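Local coordinates for protein Doc8: Type I dockerin repeat domain from family 9 glycoside hydrolase WP_009982745[Ruminococcus flavefaciens] (Ruminococcus flavefaciens FD-1, PDB 5M2S) that probably docks its parent family 9 glycoside hydrolase onto a cohesin module of the cellulosome, through a calcium-binding type I dockerin fold, at residues Val37-Met46 with Thr83-Leu94. Numbering follows the deposited sequence.
Sequences VDISDAVIIM and TNADALAIQKYL. With CA (calcium ion), chain G; CA (calcium ion), chain F.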
ATOM      1  N   VAL B  37      10.248  10.753  -0.375  1.00  7.57           N
ATOM      2  CA  VAL B  37       9.236  10.366  -1.376  1.00  6.81           C
ATOM      3  C   VAL B  37       8.603   9.055  -0.902  1.00  6.42           C
ATOM      4  O   VAL B  37       9.277   8.015  -0.766  1.00  6.15           O
ATOM      5  CB  VAL B  37       9.821  10.238  -2.788  1.00  6.88           C
ATOM      6  CG1 VAL B  37       8.747   9.837  -3.795  1.00  6.97           C
ATOM      7  CG2 VAL B  37      10.403  11.594  -3.181  1.00  7.32           C
ATOM      8  N   ASP B  38       7.324   9.141  -0.573  1.00  6.04           N
ATOM      9  CA  ASP B  38       6.574   7.967  -0.147  1.00  5.85           C
ATOM     10  C   ASP B  38       5.108   8.110  -0.567  1.00  5.30           C
ATOM     11  O   ASP B  38       4.724   9.058  -1.276  1.00  4.98           O
ATOM     12  CB  ASP B  38       6.765   7.699   1.355  1.00  6.35           C
ATOM     13  CG  ASP B  38       6.143   8.750   2.245  1.00  6.71           C
ATOM     14  OD1 ASP B  38       5.259   9.524   1.795  1.00  6.47           O
ATOM     15  OD2 ASP B  38       6.497   8.764   3.466  1.00  7.55           O
ATOM     16  N   ILE B  39       4.288   7.158  -0.155  1.00  5.06           N
ATOM     17  CA  ILE B  39       2.940   7.083  -0.696  1.00  4.72           C
ATOM     18  C   ILE B  39       2.107   8.277  -0.269  1.00  4.82           C
ATOM     19  O   ILE B  39       1.102   8.575  -0.920  1.00  4.48           O
ATOM     20  CB  ILE B  39       2.278   5.719  -0.381  1.00  4.79           C
ATOM     21  CG1 ILE B  39       1.005   5.490  -1.188  1.00  4.77           C
ATOM     22  CG2 ILE B  39       2.009   5.551   1.105  1.00  4.87           C
ATOM     23  CD1 ILE B  39       1.229   5.167  -2.643  1.00  4.76           C
ATOM     24  N   SER B  40       2.501   8.982   0.804  1.00  4.86           N
ATOM     25  CA  SER B  40       1.767  10.212   1.198  1.00  4.99           C
ATOM     26  C   SER B  40       1.839  11.300   0.117  1.00  4.80           C
ATOM     27  O   SER B  40       0.964  12.189   0.000  1.00  4.49           O
ATOM     28  CB  SER B  40       2.241  10.814   2.545  1.00  5.27           C
ATOM     29  OG  SER B  40       1.667  10.152   3.686  1.00  5.60           O
ATOM     30  N   ASP B  41       2.899  11.245  -0.676  1.00  4.57           N
ATOM     31  CA  ASP B  41       3.015  12.168  -1.805  1.00  4.46           C
ATOM     32  C   ASP B  41       1.963  11.875  -2.860  1.00  4.30           C
ATOM     33  O   ASP B  41       1.416  12.806  -3.425  1.00  4.22           O
ATOM     34  CB  ASP B  41       4.445  12.116  -2.355  1.00  4.45           C
ATOM     35  CG  ASP B  41       5.461  12.651  -1.360  1.00  4.70           C
ATOM     36  OD1 ASP B  41       5.311  13.837  -0.957  1.00  4.78           O
ATOM     37  OD2 ASP B  41       6.400  11.923  -0.971  1.00  4.60           O
ATOM     38  N   ALA B  42       1.633  10.602  -3.104  1.00  4.33           N
ATOM     39  CA  ALA B  42       0.535  10.289  -3.996  1.00  4.47           C
ATOM     40  C   ALA B  42      -0.806  10.720  -3.405  1.00  4.62           C
ATOM     41  O   ALA B  42      -1.664  11.269  -4.112  1.00  4.84           O
ATOM     42  CB  ALA B  42       0.531   8.787  -4.353  1.00  4.41           C
ATOM     43  N   VAL B  43      -0.971  10.533  -2.087  1.00  5.20           N
ATOM     44  CA  VAL B  43      -2.175  10.992  -1.408  1.00  5.19           C
ATOM     45  C   VAL B  43      -2.397  12.501  -1.605  1.00  5.57           C
ATOM     46  O   VAL B  43      -3.495  12.932  -1.970  1.00  5.61           O
ATOM     47  CB  VAL B  43      -2.112  10.672   0.109  1.00  5.45           C
ATOM     48  CG1 VAL B  43      -3.259  11.325   0.854  1.00  5.46           C
ATOM     49  CG2 VAL B  43      -2.118   9.154   0.343  1.00  5.58           C
ATOM     50  N   ILE B  44      -1.389  13.319  -1.326  1.00  5.58           N
ATOM     51  CA  ILE B  44      -1.629  14.757  -1.401  1.00  5.90           C
ATOM     52  C   ILE B  44      -2.017  15.222  -2.830  1.00  5.91           C
ATOM     53  O   ILE B  44      -2.860  16.117  -2.997  1.00  5.44           O
ATOM     54  CB  ILE B  44      -0.493  15.586  -0.776  1.00  6.45           C
ATOM     55  CG1 ILE B  44      -1.015  16.982  -0.426  1.00  7.20           C
ATOM     56  CG2 ILE B  44       0.742  15.650  -1.659  1.00  6.18           C
ATOM     57  CD1 ILE B  44       0.019  17.763   0.350  1.00  8.17           C
ATOM     58  N   ILE B  45      -1.410  14.623  -3.843  1.00  5.85           N
ATOM     59  CA  ILE B  45      -1.788  14.908  -5.199  1.00  6.28           C
ATOM     60  C   ILE B  45      -3.265  14.542  -5.424  1.00  6.70           C
ATOM     61  O   ILE B  45      -4.028  15.341  -5.961  1.00  6.43           O
ATOM     62  CB  ILE B  45      -0.863  14.153  -6.196  1.00  6.32           C
ATOM     63  CG1 ILE B  45       0.545  14.796  -6.236  1.00  6.51           C
ATOM     64  CG2 ILE B  45      -1.456  14.135  -7.623  1.00  6.32           C
ATOM     65  CD1 ILE B  45       1.593  13.926  -6.934  1.00  6.56           C
ATOM     66  N   MET B  46      -3.684  13.346  -4.986  1.00  7.20           N
ATOM     67  CA  MET B  46      -5.071  12.931  -5.208  1.00  8.33           C
ATOM     68  C   MET B  46      -6.034  13.841  -4.467  1.00  7.68           C
ATOM     69  O   MET B  46      -7.098  14.171  -4.983  1.00  7.74           O
ATOM     70  CB  MET B  46      -5.315  11.488  -4.786  1.00 10.02           C
ATOM     71  CG  MET B  46      -4.579  10.465  -5.615  1.00 11.96           C
ATOM     72  SD  MET B  46      -4.803  10.642  -7.398  1.00 15.72           S
ATOM     73  CE  MET B  46      -6.602  10.460  -7.487  1.00 17.19           C
ATOM     74  N   THR B  83      -1.545  16.082 -12.416  1.00  5.27           N
ATOM     75  CA  THR B  83      -2.689  15.276 -12.806  1.00  5.53           C
ATOM     76  C   THR B  83      -2.635  13.935 -12.076  1.00  5.67           C
ATOM     77  O   THR B  83      -1.656  13.633 -11.401  1.00  5.14           O
ATOM     78  CB  THR B  83      -2.730  14.991 -14.321  1.00  5.73           C
ATOM     79  OG1 THR B  83      -1.760  13.995 -14.685  1.00  5.58           O
ATOM     80  CG2 THR B  83      -2.495  16.242 -15.122  1.00  5.82           C
ATOM     81  N   ASN B  84      -3.676  13.118 -12.266  1.00  6.30           N
ATOM     82  CA  ASN B  84      -3.721  11.784 -11.644  0.70  7.19           C
ATOM     83  C   ASN B  84      -2.464  10.969 -11.964  1.00  6.19           C
ATOM     84  O   ASN B  84      -1.956  10.214 -11.123  1.00  5.72           O
ATOM     85  CB  ASN B  84      -4.959  10.995 -12.096  0.70  9.47           C
ATOM     86  CG  ASN B  84      -6.250  11.461 -11.442  0.70 12.38           C
ATOM     87  OD1 ASN B  84      -6.250  12.124 -10.391  0.70 16.66           O
ATOM     88  ND2 ASN B  84      -7.385  11.102 -12.061  0.70 15.42           N
ATOM     89  N   ALA B  85      -1.956  11.113 -13.190  1.00  5.69           N
ATOM     90  CA  ALA B  85      -0.804  10.350 -13.628  1.00  5.39           C
ATOM     91  C   ALA B  85       0.454  10.637 -12.837  1.00  5.07           C
ATOM     92  O   ALA B  85       1.356   9.795 -12.779  1.00  4.78           O
ATOM     93  CB  ALA B  85      -0.553  10.589 -15.108  1.00  5.49           C
ATOM     94  N   ASP B  86       0.545  11.814 -12.216  1.00  4.72           N
ATOM     95  CA  ASP B  86       1.687  12.112 -11.321  1.00  4.62           C
ATOM     96  C   ASP B  86       1.684  11.214 -10.066  1.00  4.66           C
ATOM     97  O   ASP B  86       2.733  10.698  -9.641  1.00  4.50           O
ATOM     98  CB  ASP B  86       1.686  13.593 -10.956  1.00  4.58           C
ATOM     99  CG  ASP B  86       1.978  14.483 -12.161  1.00  4.60           C
ATOM    100  OD1 ASP B  86       3.064  14.340 -12.772  1.00  4.74           O
ATOM    101  OD2 ASP B  86       1.104  15.281 -12.547  1.00  4.62           O
ATOM    102  N   ALA B  87       0.496  11.025  -9.499  1.00  4.89           N
ATOM    103  CA  ALA B  87       0.318  10.112  -8.362  1.00  4.80           C
ATOM    104  C   ALA B  87       0.653   8.693  -8.761  1.00  4.90           C
ATOM    105  O   ALA B  87       1.379   8.002  -8.050  1.00  4.86           O
ATOM    106  CB  ALA B  87      -1.096  10.192  -7.826  1.00  4.80           C
ATOM    107  N   LEU B  88       0.156   8.251  -9.917  1.00  5.05           N
ATOM    108  CA  LEU B  88       0.466   6.899 -10.399  1.00  5.46           C
ATOM    109  C   LEU B  88       1.936   6.702 -10.608  1.00  5.15           C
ATOM    110  O   LEU B  88       2.457   5.619 -10.317  1.00  5.43           O
ATOM    111  CB  LEU B  88      -0.269   6.601 -11.704  1.00  6.06           C
ATOM    112  CG  LEU B  88      -1.798   6.615 -11.605  1.00  6.81           C
ATOM    113  CD1 LEU B  88      -2.456   6.450 -12.968  1.00  7.43           C
ATOM    114  CD2 LEU B  88      -2.243   5.515 -10.689  1.00  7.18           C
ATOM    115  N   ALA B  89       2.633   7.725 -11.131  1.00  5.03           N
ATOM    116  CA  ALA B  89       4.076   7.617 -11.324  1.00  4.93           C
ATOM    117  C   ALA B  89       4.824   7.413  -9.997  1.00  4.59           C
ATOM    118  O   ALA B  89       5.788   6.622  -9.908  1.00  4.46           O
ATOM    119  CB  ALA B  89       4.604   8.858 -12.036  1.00  5.05           C
ATOM    120  N   ILE B  90       4.400   8.134  -8.969  1.00  4.50           N
ATOM    121  CA  ILE B  90       4.986   7.965  -7.637  1.00  4.52           C
ATOM    122  C   ILE B  90       4.769   6.518  -7.178  1.00  4.65           C
ATOM    123  O   ILE B  90       5.703   5.875  -6.670  1.00  4.59           O
ATOM    124  CB  ILE B  90       4.418   9.009  -6.645  1.00  4.58           C
ATOM    125  CG1 ILE B  90       4.882  10.413  -7.059  1.00  4.70           C
ATOM    126  CG2 ILE B  90       4.809   8.683  -5.202  1.00  4.67           C
ATOM    127  CD1 ILE B  90       4.199  11.516  -6.294  1.00  4.73           C
ATOM    128  N   GLN B  91       3.549   5.995  -7.342  1.00  4.79           N
ATOM    129  CA  GLN B  91       3.282   4.587  -7.018  1.00  4.99           C
ATOM    130  C   GLN B  91       4.194   3.637  -7.789  1.00  5.18           C
ATOM    131  O   GLN B  91       4.727   2.691  -7.207  1.00  4.97           O
ATOM    132  CB  GLN B  91       1.830   4.214  -7.266  1.00  5.06           C
ATOM    133  CG  GLN B  91       0.885   4.872  -6.298  1.00  5.25           C
ATOM    134  CD  GLN B  91      -0.548   4.545  -6.651  1.00  5.58           C
ATOM    135  OE1 GLN B  91      -1.219   5.326  -7.349  1.00  6.52           O
ATOM    136  NE2 GLN B  91      -1.007   3.373  -6.247  1.00  5.67           N
ATOM    137  N   LYS B  92       4.396   3.893  -9.079  1.00  5.57           N
ATOM    138  CA  LYS B  92       5.264   3.020  -9.876  1.00  6.08           C
ATOM    139  C   LYS B  92       6.694   3.029  -9.341  1.00  5.75           C
ATOM    140  O   LYS B  92       7.379   1.991  -9.231  1.00  5.41           O
ATOM    141  CB  LYS B  92       5.250   3.437 -11.338  1.00  7.35           C
ATOM    142  CG  LYS B  92       3.948   3.205 -12.103  1.00  8.81           C
ATOM    143  CD  LYS B  92       4.110   3.706 -13.528  1.00 11.35           C
ATOM    144  CE  LYS B  92       2.818   3.593 -14.317  1.00 14.45           C
ATOM    145  NZ  LYS B  92       3.076   3.821 -15.770  1.00 16.65           N
ATOM    146  N   TYR B  93       7.178   4.227  -9.044  1.00  5.52           N
ATOM    147  CA  TYR B  93       8.524   4.387  -8.484  1.00  5.95           C
ATOM    148  C   TYR B  93       8.681   3.609  -7.177  1.00  5.68           C
ATOM    149  O   TYR B  93       9.649   2.839  -6.970  1.00  5.74           O
ATOM    150  CB  TYR B  93       8.803   5.878  -8.259  1.00  6.33           C
ATOM    151  CG  TYR B  93      10.067   6.087  -7.524  1.00  7.16           C
ATOM    152  CD1 TYR B  93      11.288   5.823  -8.140  1.00  8.00           C
ATOM    153  CD2 TYR B  93      10.061   6.488  -6.201  1.00  7.70           C
ATOM    154  CE1 TYR B  93      12.471   5.959  -7.446  1.00  9.13           C
ATOM    155  CE2 TYR B  93      11.246   6.640  -5.493  1.00  8.90           C
ATOM    156  CZ  TYR B  93      12.436   6.375  -6.119  1.00  9.75           C
ATOM    157  OH  TYR B  93      13.602   6.535  -5.397  1.00 11.40           O
ATOM    158  N   LEU B  94       7.702   3.755  -6.298  1.00  5.32           N
ATOM    159  CA  LEU B  94       7.742   3.060  -4.996  1.00  5.40           C
ATOM    160  C   LEU B  94       7.757   1.540  -5.134  1.00  5.67           C
ATOM    161  O   LEU B  94       8.368   0.835  -4.299  1.00  5.53           O
ATOM    162  CB  LEU B  94       6.595   3.534  -4.103  1.00  5.42           C
ATOM    163  CG  LEU B  94       6.711   4.982  -3.651  1.00  5.33           C
ATOM    164  CD1 LEU B  94       5.402   5.417  -3.044  1.00  5.45           C
ATOM    165  CD2 LEU B  94       7.826   5.245  -2.667  1.00  5.60           C
TER
HETATM  166 CA    CA G 202       7.097  13.581   0.701  1.00  5.93          CA
HETATM  167 CA    CA F 201       2.388  16.026 -14.530  1.00  4.62          CA
HETATM  168  O   HOH W   1       6.013  12.088   2.215  1.00  6.60           O
HETATM  169  O   HOH W   2       0.876  14.411 -15.512  1.00  3.56           O
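A42 and A87 sit where segment 39-46 of helix 39-50 and helix 84-94 pass antiparallel, at 171°, with the segment axes 8.6 Å apart. Their small methyls, A42 CB and A87 CB at 4.1 Å, let the backbones close in. Beside them I45 and I90 reach tip to tip, I45 CD1 to I90 CD1 3.6 Å. In both isoleucines CG1 is anti to the carbonyl carbon and the chain runs on extended to CD1, which points each methyl at the facing helix; I45 CD1 also abuts D86 CB, and I90 CD1 D41 CB. Each helix starts within the end of a calcium loop, in the loop-helix (F-hand) motif that dockerins carry twice; D41 and D86, in the first turns, each bind a calcium ion through both carboxylate oxygens. Each OD2 also accepts, through its anti lone pair, the N-H of the N-cap residue, D38 N to D41 OD2 at 3.0 Å and T83 N to D86 OD2 at 2.8 Å, half of a capping box. At one end L94 CD1 covers I39 N at 3.6 Å, while I39 CD1 lies on Q91 CG at 3.7 Å; Q91 OE1 and NE2 are hydrogen-bonded to a basic and a polar side chain of another protein's chain. At the other end the doubly bent M46 chain lays SD against A87 CB.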